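Local coordinates for DUF3828 domain-containing protein (PDB 3KZT), which is of unknown function but is probably a lipoprotein in its natural full-length form, at residues Ser122-Arg126 / Asp138-Glu142; Ile31-Glu36 / Met92-Val97; Glu26-Ile31 / Gln133-Asp137. Numbering follows the deposited sequence.

Contact 1: residues Ser122-Arg126 / Asp138-Glu142; sequences SIPVR and DITPE. With SO4 (sulfate ion), chain E.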
loop_
_atom_site.group_PDB
_atom_site.type_symbol
_atom_site.label_atom_id
_atom_site.label_comp_id
_atom_site.label_asym_id
_atom_site.label_seq_id
_atom_site.Cartn_x
_atom_site.Cartn_y
_atom_site.Cartn_z
ATOM N N SER A 122 -8.308 -15.154 6.733
ATOM C CA SER A 122 -9.285 -15.315 5.653
ATOM C C SER A 122 -10.631 -14.672 6.058
ATOM O O SER A 122 -11.413 -15.279 6.797
ATOM C CB SER A 122 -9.460 -16.802 5.343
ATOM O OG SER A 122 -10.423 -17.006 4.341
ATOM N N ILE A 123 -10.878 -13.437 5.570
ATOM C CA ILE A 123 -12.104 -12.676 5.860
ATOM C C ILE A 123 -13.095 -12.755 4.667
ATOM O O ILE A 123 -12.774 -12.251 3.568
ATOM C CB ILE A 123 -11.800 -11.137 6.133
ATOM C CG1 ILE A 123 -10.719 -10.948 7.216
ATOM C CG2 ILE A 123 -13.087 -10.394 6.537
ATOM C CD1 ILE A 123 -9.310 -10.743 6.659
ATOM N N PRO A 124 -14.288 -13.397 4.862
ATOM C CA PRO A 124 -15.297 -13.273 3.810
ATOM C C PRO A 124 -15.870 -11.842 3.844
ATOM O O PRO A 124 -16.191 -11.344 4.946
ATOM C CB PRO A 124 -16.375 -14.296 4.218
ATOM C CG PRO A 124 -15.768 -15.105 5.339
ATOM C CD PRO A 124 -14.770 -14.243 5.970
ATOM N N VAL A 125 -15.940 -11.185 2.672
ATOM C CA VAL A 125 -16.511 -9.831 2.542
ATOM C C VAL A 125 -17.541 -9.819 1.397
ATOM O O VAL A 125 -17.332 -10.479 0.363
ATOM C CB VAL A 125 -15.412 -8.737 2.340
ATOM C CG1 VAL A 125 -14.340 -8.849 3.426
ATOM C CG2 VAL A 125 -14.780 -8.797 0.941
ATOM N N ARG A 126 -18.654 -9.094 1.607
ATOM C CA ARG A 126 -19.736 -8.981 0.633
ATOM C C ARG A 126 -19.720 -7.580 0.006
ATOM O O ARG A 126 -19.513 -6.591 0.715
ATOM C CB ARG A 126 -21.078 -9.248 1.287
ATOM C CG ARG A 126 -22.132 -9.698 0.295
ATOM C CD ARG A 126 -23.473 -9.930 0.958
ATOM N NE ARG A 126 -24.259 -8.709 1.152
ATOM C CZ ARG A 126 -25.445 -8.651 1.785
ATOM N NH1 ARG A 126 -26.015 -9.756 2.333
ATOM N NH2 ARG A 126 -26.079 -7.471 1.889
ATOM N N ASP A 138 -20.900 -6.007 3.930
ATOM C CA ASP A 138 -20.855 -6.946 5.053
ATOM C C ASP A 138 -19.502 -7.688 5.120
ATOM O O ASP A 138 -18.837 -7.867 4.094
ATOM C CB ASP A 138 -22.009 -7.979 4.945
ATOM C CG ASP A 138 -22.280 -8.722 6.265
ATOM O OD1 ASP A 138 -21.902 -8.235 7.349
ATOM O OD2 ASP A 138 -22.885 -9.800 6.206
ATOM N N ILE A 139 -19.097 -8.077 6.341
ATOM C CA ILE A 139 -17.913 -8.966 6.568
ATOM C C ILE A 139 -18.246 -9.973 7.657
ATOM O O ILE A 139 -19.076 -9.671 8.507
ATOM C CB ILE A 139 -16.589 -8.180 6.964
ATOM C CG1 ILE A 139 -16.668 -7.526 8.379
ATOM C CG2 ILE A 139 -16.246 -7.146 5.922
ATOM C CD1 ILE A 139 -15.352 -6.880 8.819
ATOM N N THR A 140 -17.593 -11.151 7.621
ATOM C CA THR A 140 -17.684 -12.185 8.707
ATOM C C THR A 140 -19.171 -12.486 9.068
ATOM O O THR A 140 -19.637 -12.071 10.140
ATOM C CB THR A 140 -16.872 -11.713 9.933
ATOM O OG1 THR A 140 -15.557 -11.351 9.489
ATOM C CG2 THR A 140 -16.763 -12.818 11.024
ATOM N N PRO A 141 -19.918 -13.157 8.131
ATOM C CA PRO A 141 -21.392 -13.359 8.169
ATOM C C PRO A 141 -22.078 -13.542 9.554
ATOM O O PRO A 141 -21.585 -14.322 10.390
ATOM C CB PRO A 141 -21.591 -14.617 7.315
ATOM C CG PRO A 141 -20.487 -14.614 6.351
ATOM C CD PRO A 141 -19.339 -13.798 6.924
ATOM N N GLU A 142 -23.190 -12.803 9.762
ATOM C CA GLU A 142 -24.019 -12.861 10.998
ATOM C C GLU A 142 -25.418 -13.382 10.636
ATOM O O GLU A 142 -26.145 -13.904 11.488
ATOM C CB GLU A 142 -24.115 -11.467 11.687
ATOM C CG GLU A 142 -24.765 -10.299 10.815
ATOM C CD GLU A 142 -24.939 -8.963 11.583
ATOM O OE1 GLU A 142 -24.750 -8.933 12.819
ATOM O OE2 GLU A 142 -25.279 -7.945 10.932
HETATM S S SO4 E . -26.291 -13.452 1.153
HETATM O O1 SO4 E . -27.435 -12.676 0.684
HETATM O O2 SO4 E . -25.385 -13.727 0.033
HETATM O O3 SO4 E . -26.769 -14.718 1.709
HETATM O O4 SO4 E . -25.593 -12.698 2.193
#

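Contact 2: residues Ile31-Glu36 / Met92-Val97; sequences IEDFYE and MKTLSV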
loop_
_atom_site.group_PDB
_atom_site.type_symbol
_atom_site.label_atom_id
_atom_site.label_comp_id
_atom_site.label_asym_id
_atom_site.label_seq_id
_atom_site.Cartn_x
_atom_site.Cartn_y
_atom_site.Cartn_z
ATOM N N ILE A 31 -11.866 -4.117 -3.616
ATOM C CA ILE A 31 -11.499 -4.772 -2.342
ATOM C C ILE A 31 -9.980 -4.657 -2.100
ATOM O O ILE A 31 -9.562 -4.281 -1.017
ATOM C CB ILE A 31 -11.965 -6.265 -2.290
ATOM C CG1 ILE A 31 -13.516 -6.359 -2.302
ATOM C CG2 ILE A 31 -11.466 -6.955 -0.980
ATOM C CD1 ILE A 31 -14.068 -7.772 -2.615
ATOM N N GLU A 32 -9.185 -4.968 -3.134
ATOM C CA GLU A 32 -7.711 -4.772 -3.102
ATOM C C GLU A 32 -7.300 -3.339 -2.761
ATOM O O GLU A 32 -6.390 -3.141 -1.953
ATOM C CB GLU A 32 -7.097 -5.129 -4.443
ATOM C CG GLU A 32 -7.045 -6.638 -4.706
ATOM C CD GLU A 32 -6.617 -6.991 -6.122
ATOM O OE1 GLU A 32 -6.519 -6.087 -6.975
ATOM O OE2 GLU A 32 -6.372 -8.195 -6.375
ATOM N N ASP A 33 -7.969 -2.360 -3.390
ATOM C CA ASP A 33 -7.704 -0.909 -3.137
ATOM C C ASP A 33 -8.022 -0.518 -1.719
ATOM O O ASP A 33 -7.281 0.260 -1.119
ATOM C CB ASP A 33 -8.535 0.006 -4.057
ATOM C CG ASP A 33 -8.153 -0.100 -5.528
ATOM O OD1 ASP A 33 -7.126 -0.721 -5.875
ATOM O OD2 ASP A 33 -8.914 0.439 -6.340
ATOM N N PHE A 34 -9.156 -1.011 -1.203
ATOM C CA PHE A 34 -9.525 -0.764 0.195
ATOM C C PHE A 34 -8.456 -1.274 1.170
ATOM O O PHE A 34 -7.993 -0.512 2.018
ATOM C CB PHE A 34 -10.890 -1.390 0.560
ATOM C CG PHE A 34 -11.152 -1.400 2.027
ATOM C CD1 PHE A 34 -11.159 -0.202 2.750
ATOM C CD2 PHE A 34 -11.353 -2.604 2.720
ATOM C CE1 PHE A 34 -11.368 -0.199 4.129
ATOM C CE2 PHE A 34 -11.574 -2.602 4.106
ATOM C CZ PHE A 34 -11.576 -1.403 4.805
ATOM N N TYR A 35 -8.083 -2.552 1.039
ATOM C CA TYR A 35 -7.095 -3.173 1.954
ATOM C C TYR A 35 -5.696 -2.570 1.883
ATOM O O TYR A 35 -5.048 -2.417 2.916
ATOM C CB TYR A 35 -7.059 -4.717 1.813
ATOM C CG TYR A 35 -8.106 -5.381 2.664
ATOM C CD1 TYR A 35 -9.416 -5.538 2.207
ATOM C CD2 TYR A 35 -7.801 -5.821 3.949
ATOM C CE1 TYR A 35 -10.396 -6.126 3.002
ATOM C CE2 TYR A 35 -8.761 -6.411 4.753
ATOM C CZ TYR A 35 -10.063 -6.568 4.279
ATOM O OH TYR A 35 -11.025 -7.151 5.060
ATOM N N GLU A 36 -5.241 -2.213 0.682
ATOM C CA GLU A 36 -3.936 -1.533 0.528
ATOM C C GLU A 36 -3.948 -0.117 1.129
ATOM O O GLU A 36 -2.996 0.266 1.822
ATOM C CB GLU A 36 -3.480 -1.525 -0.926
ATOM C CG GLU A 36 -3.013 -2.904 -1.373
ATOM C CD GLU A 36 -2.887 -3.062 -2.870
ATOM O OE1 GLU A 36 -2.836 -2.043 -3.616
ATOM O OE2 GLU A 36 -2.832 -4.234 -3.310
HETATM N N MSE A 92 0.576 -7.199 4.119
HETATM C CA MSE A 92 -0.186 -6.898 2.879
HETATM C C MSE A 92 0.458 -7.295 1.578
HETATM O O MSE A 92 -0.242 -7.362 0.579
HETATM C CB MSE A 92 -0.642 -5.443 2.816
HETATM C CG MSE A 92 -1.769 -5.137 3.705
HETATM SE SE MSE A 92 -3.389 -6.166 3.476
HETATM C CE MSE A 92 -3.934 -6.226 5.369
ATOM N N LYS A 93 1.773 -7.577 1.574
ATOM C CA LYS A 93 2.430 -8.084 0.356
ATOM C C LYS A 93 1.886 -9.483 -0.038
ATOM O O LYS A 93 1.944 -9.853 -1.206
ATOM C CB LYS A 93 3.967 -8.061 0.471
ATOM C CG LYS A 93 4.557 -6.640 0.277
ATOM C CD LYS A 93 6.081 -6.647 0.117
ATOM C CE LYS A 93 6.808 -6.602 1.454
ATOM N NZ LYS A 93 6.770 -5.238 2.066
ATOM N N THR A 94 1.335 -10.233 0.945
ATOM C CA THR A 94 0.669 -11.534 0.705
ATOM C C THR A 94 -0.864 -11.405 0.438
ATOM O O THR A 94 -1.562 -12.425 0.409
ATOM C CB THR A 94 0.856 -12.494 1.937
ATOM O OG1 THR A 94 0.132 -11.978 3.068
ATOM C CG2 THR A 94 2.315 -12.643 2.284
ATOM N N LEU A 95 -1.385 -10.174 0.252
ATOM C CA LEU A 95 -2.818 -9.967 0.012
ATOM C C LEU A 95 -3.260 -10.650 -1.288
ATOM O O LEU A 95 -2.600 -10.527 -2.315
ATOM C CB LEU A 95 -3.173 -8.468 -0.063
ATOM C CG LEU A 95 -4.660 -8.089 -0.267
ATOM C CD1 LEU A 95 -5.472 -8.545 0.922
ATOM C CD2 LEU A 95 -4.800 -6.587 -0.495
ATOM N N SER A 96 -4.377 -11.367 -1.205
ATOM C CA SER A 96 -4.953 -12.106 -2.326
ATOM C C SER A 96 -6.460 -12.113 -2.104
ATOM O O SER A 96 -6.911 -12.553 -1.056
ATOM C CB SER A 96 -4.411 -13.534 -2.322
ATOM O OG SER A 96 -4.949 -14.306 -3.364
ATOM N N VAL A 97 -7.220 -11.584 -3.071
ATOM C CA VAL A 97 -8.683 -11.559 -3.015
ATOM C C VAL A 97 -9.230 -12.458 -4.115
ATOM O O VAL A 97 -8.660 -12.509 -5.206
ATOM C CB VAL A 97 -9.248 -10.143 -3.187
ATOM C CG1 VAL A 97 -10.776 -10.147 -2.923
ATOM C CG2 VAL A 97 -8.550 -9.172 -2.236
HETATM O O HOH W 1 -5.899 -10.598 -5.341
#

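Contact 3: residues Glu26-Ile31 / Gln133-Asp137; sequences EAIGMI and QYLID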
loop_
_atom_site.group_PDB
_atom_site.type_symbol
_atom_site.label_atom_id
_atom_site.label_comp_id
_atom_site.label_asym_id
_atom_site.label_seq_id
_atom_site.Cartn_x
_atom_site.Cartn_y
_atom_site.Cartn_z
ATOM N N GLU A 26 -13.674 -6.487 -11.279
ATOM C CA GLU A 26 -13.915 -5.099 -10.850
ATOM C C GLU A 26 -14.119 -5.025 -9.332
ATOM O O GLU A 26 -13.557 -4.154 -8.691
ATOM C CB GLU A 26 -15.141 -4.482 -11.565
ATOM C CG GLU A 26 -14.939 -4.249 -13.063
ATOM C CD GLU A 26 -16.185 -3.758 -13.797
ATOM O OE1 GLU A 26 -17.218 -3.424 -13.157
ATOM O OE2 GLU A 26 -16.125 -3.705 -15.030
ATOM N N ALA A 27 -14.926 -5.951 -8.787
ATOM C CA ALA A 27 -15.189 -6.039 -7.335
ATOM C C ALA A 27 -13.905 -6.359 -6.576
ATOM O O ALA A 27 -13.603 -5.716 -5.584
ATOM C CB ALA A 27 -16.264 -7.106 -7.035
ATOM N N ILE A 28 -13.160 -7.354 -7.070
ATOM C CA ILE A 28 -11.840 -7.713 -6.520
ATOM C C ILE A 28 -10.887 -6.475 -6.476
ATOM O O ILE A 28 -10.307 -6.199 -5.436
ATOM C CB ILE A 28 -11.222 -8.955 -7.286
ATOM C CG1 ILE A 28 -11.956 -10.233 -6.848
ATOM C CG2 ILE A 28 -9.727 -9.105 -7.004
ATOM C CD1 ILE A 28 -11.659 -11.440 -7.677
ATOM N N GLY A 29 -10.815 -5.720 -7.586
ATOM C CA GLY A 29 -10.017 -4.476 -7.687
ATOM C C GLY A 29 -10.339 -3.441 -6.606
ATOM O O GLY A 29 -9.437 -2.856 -6.025
HETATM N N MSE A 30 -11.617 -3.228 -6.348
HETATM C CA MSE A 30 -12.060 -2.313 -5.260
HETATM C C MSE A 30 -11.638 -2.821 -3.869
HETATM O O MSE A 30 -11.153 -2.044 -3.054
HETATM C CB MSE A 30 -13.581 -2.130 -5.290
HETATM C CG MSE A 30 -14.141 -1.252 -4.128
HETATM SE SE MSE A 30 -14.466 -2.193 -2.446
HETATM C CE MSE A 30 -15.847 -3.422 -3.111
ATOM N N ILE A 31 -11.866 -4.117 -3.616
ATOM C CA ILE A 31 -11.499 -4.772 -2.342
ATOM C C ILE A 31 -9.980 -4.657 -2.100
ATOM O O ILE A 31 -9.562 -4.281 -1.017
ATOM C CB ILE A 31 -11.965 -6.265 -2.290
ATOM C CG1 ILE A 31 -13.516 -6.359 -2.302
ATOM C CG2 ILE A 31 -11.466 -6.955 -0.980
ATOM C CD1 ILE A 31 -14.068 -7.772 -2.615
ATOM N N GLN A 133 -20.508 2.472 -8.393
ATOM C CA GLN A 133 -19.470 2.388 -7.337
ATOM C C GLN A 133 -19.618 1.104 -6.538
ATOM O O GLN A 133 -20.708 0.809 -6.067
ATOM C CB GLN A 133 -19.600 3.561 -6.348
ATOM C CG GLN A 133 -19.322 4.928 -6.938
ATOM C CD GLN A 133 -17.864 5.125 -7.252
ATOM O OE1 GLN A 133 -17.472 5.155 -8.427
ATOM N NE2 GLN A 133 -17.028 5.214 -6.207
ATOM N N TYR A 134 -18.513 0.363 -6.378
ATOM C CA TYR A 134 -18.480 -0.860 -5.561
ATOM C C TYR A 134 -18.146 -0.503 -4.102
ATOM O O TYR A 134 -17.264 0.311 -3.849
ATOM C CB TYR A 134 -17.457 -1.853 -6.100
ATOM C CG TYR A 134 -17.817 -2.414 -7.450
ATOM C CD1 TYR A 134 -18.701 -3.487 -7.561
ATOM C CD2 TYR A 134 -17.276 -1.877 -8.628
ATOM C CE1 TYR A 134 -19.029 -4.027 -8.794
ATOM C CE2 TYR A 134 -17.607 -2.409 -9.876
ATOM C CZ TYR A 134 -18.488 -3.491 -9.943
ATOM O OH TYR A 134 -18.833 -4.039 -11.135
ATOM N N LEU A 135 -18.879 -1.107 -3.168
ATOM C CA LEU A 135 -18.712 -0.878 -1.724
ATOM C C LEU A 135 -18.857 -2.202 -1.013
ATOM O O LEU A 135 -19.584 -3.064 -1.485
ATOM C CB LEU A 135 -19.783 0.087 -1.205
ATOM C CG LEU A 135 -19.779 1.519 -1.743
ATOM C CD1 LEU A 135 -21.028 2.251 -1.318
ATOM C CD2 LEU A 135 -18.543 2.250 -1.268
ATOM N N ILE A 136 -18.150 -2.368 0.113
ATOM C CA ILE A 136 -18.263 -3.572 0.924
ATOM C C ILE A 136 -19.437 -3.304 1.879
ATOM O O ILE A 136 -19.412 -2.319 2.602
ATOM C CB ILE A 136 -16.959 -3.881 1.709
ATOM C CG1 ILE A 136 -15.785 -4.139 0.738
ATOM C CG2 ILE A 136 -17.148 -5.086 2.562
ATOM C CD1 ILE A 136 -14.435 -4.278 1.398
ATOM N N ASP A 137 -20.467 -4.155 1.849
ATOM C CA ASP A 137 -21.670 -3.988 2.727
ATOM C C ASP A 137 -21.795 -5.006 3.876
ATOM O O ASP A 137 -22.710 -4.884 4.686
ATOM C CB ASP A 137 -22.972 -3.904 1.904
ATOM C CG ASP A 137 -23.334 -5.205 1.193
ATOM O OD1 ASP A 137 -22.483 -6.109 1.040
ATOM O OD2 ASP A 137 -24.493 -5.307 0.760
#

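Contact 1: residues Ser122-Arg126 / Asp138-Glu142
A proline sits at the end of the paired region, where a hydrogen-bonded pair would normally exchange two backbone hydrogen bonds. Pro124 has no amide hydrogen to give, so only its O takes part: Thr140 N donates to Pro124 O at 3.0 Å. Thr140 leaves the strand there, with a positive phi of 50°, and its O accepts from Lys68. At the next residue of the hairpin, Val125 and Ile139 form a non-hydrogen-bonded pair, and Val125 CG1 meets Ile139 CG2 at 3.6 Å. Arg126 N then donates to Asp138 O at 2.8 Å, and Asp137 and Asp138 are consistent with a classic beta bulge opposite Arg126. Pro141, past strand 133-139, packs its CD on Pro124 CB at 4.0 Å. Arg126 pairs with Asp137, and Asp138 with Lys68. Arg126 NH1 also donates to sulfate O4 at 3.0 Å, and Trp104 NE1 is hydrogen-bonded to the same ion. The sulfate probably comes from crystallisation liquor, so the site implies a surface able to accept an anion, not a known ligand.

Contact 2: residues Ile31-Glu36 / Met92-Val97
Tyr35 and Leu95 meet at the middle of this apolar contact. The Tyr35 side chain has chi1 in the m well, with its CA-to-CB bond pointing toward residues 92-97. Leu95 takes the t,p rotamer, which brings Leu95 CD2 to 3.7 Å from Tyr35 CB. The same methyl lies 4.1 Å from Glu32 O, against the helix backbone. Met92 is a selenomethionine with chi1 and chi2 both m. This folds the side chain so that Met92 CE lies at the edge of the tyrosine ring, 4.1 Å from Tyr35 CD2. The Tyr35 hydroxyl is hydrogen-bonded to Ile81 O. The fold is a four-stranded antiparallel sheet with the long helix 13-41 across one face. Residues 92-97 lead from a short 3-10 turn into strand 96-101, an outermost strand of that sheet within the chain. In the turn, Leu95 N donates a hydrogen bond to Met92 O at 3.1 Å. Val97, with chi1 t, points toward the helix and covers two residues on it. Val97 CG1 lies 3.8 Å from Ile31 CG2, and Val97 CG2 lies 3.8 Å from Glu32 CG. Glu32 has an extended m,t side chain that carries its carboxylate past this apolar patch. A water bridges there: it donates to Glu32 OE2 at 2.7 Å and accepts from Val97 N at 2.8 Å. Lys93 points away from the helix, and its partner is on another chain: Lys93 NZ pairs with the carboxylate of Asp33 of the second subunit.

Contact 3: residues Glu26-Ile31 / Gln133-Asp137
This is a helix-on-sheet contact between the N-terminal helix 13-41 and strand 133-139. That strand is the last of the four-stranded antiparallel sheet and lies at its edge within the chain. The helix crosses the sheet face obliquely. The axes of the short helix and strand segments approach to 8.4 Å, with a crossing angle of -65°. Met30, a selenomethionine, reaches from the helix into the space between them. Its t,m,m rotamer curls the side chain along the strand. Met30 CE lies 3.7 Å from Tyr134 CB and 3.9 Å from Ile136 CG1, while Met30 CG is 3.5 Å from Tyr134 O. Strand alternation sets the pattern: Tyr134 points toward the helix and Leu135 away. Ile136 leaves the backbone sideways, but its delta carbon still reaches the helix, with Ile136 CD1 4.3 Å from Ile31 CG1. Phe34, further along the helix, and Val127 on the adjoining strand border this apolar layer. The ring of Tyr134 lies flat against the helix surface, with Ala27 CA and Glu26 C over one face. This brings the phenol oxygen beside the Glu26 carboxylate. Glu26 OE2 holds a salt bridge with Arg22, and its other oxygen is used here: Tyr134 OH donates to Glu26 OE1 at 2.7 Å.

In the fold
The three contacts lie around one antiparallel sheet, with centres 12 to 15 Å apart. Contacts 2 and 3 both use helix 13-41 and share Ile31. They place that helix over strands at the two outermost positions of the sheet within this chain, 96-101 and 133-139. Contact 1 is the pairing of neighbouring strands 119-130 and 133-139, and its Val125 packs against Ile31. Arg126 of contact 1 makes a salt bridge with Asp137 of contact 3. Along the chain, contact 2 is nested inside the loop closed by contact 3 and closes before contact 1 opens. Contacts 1 and 3 alternate. The last strand therefore ties the C-terminal hairpin back to the N-terminal helix.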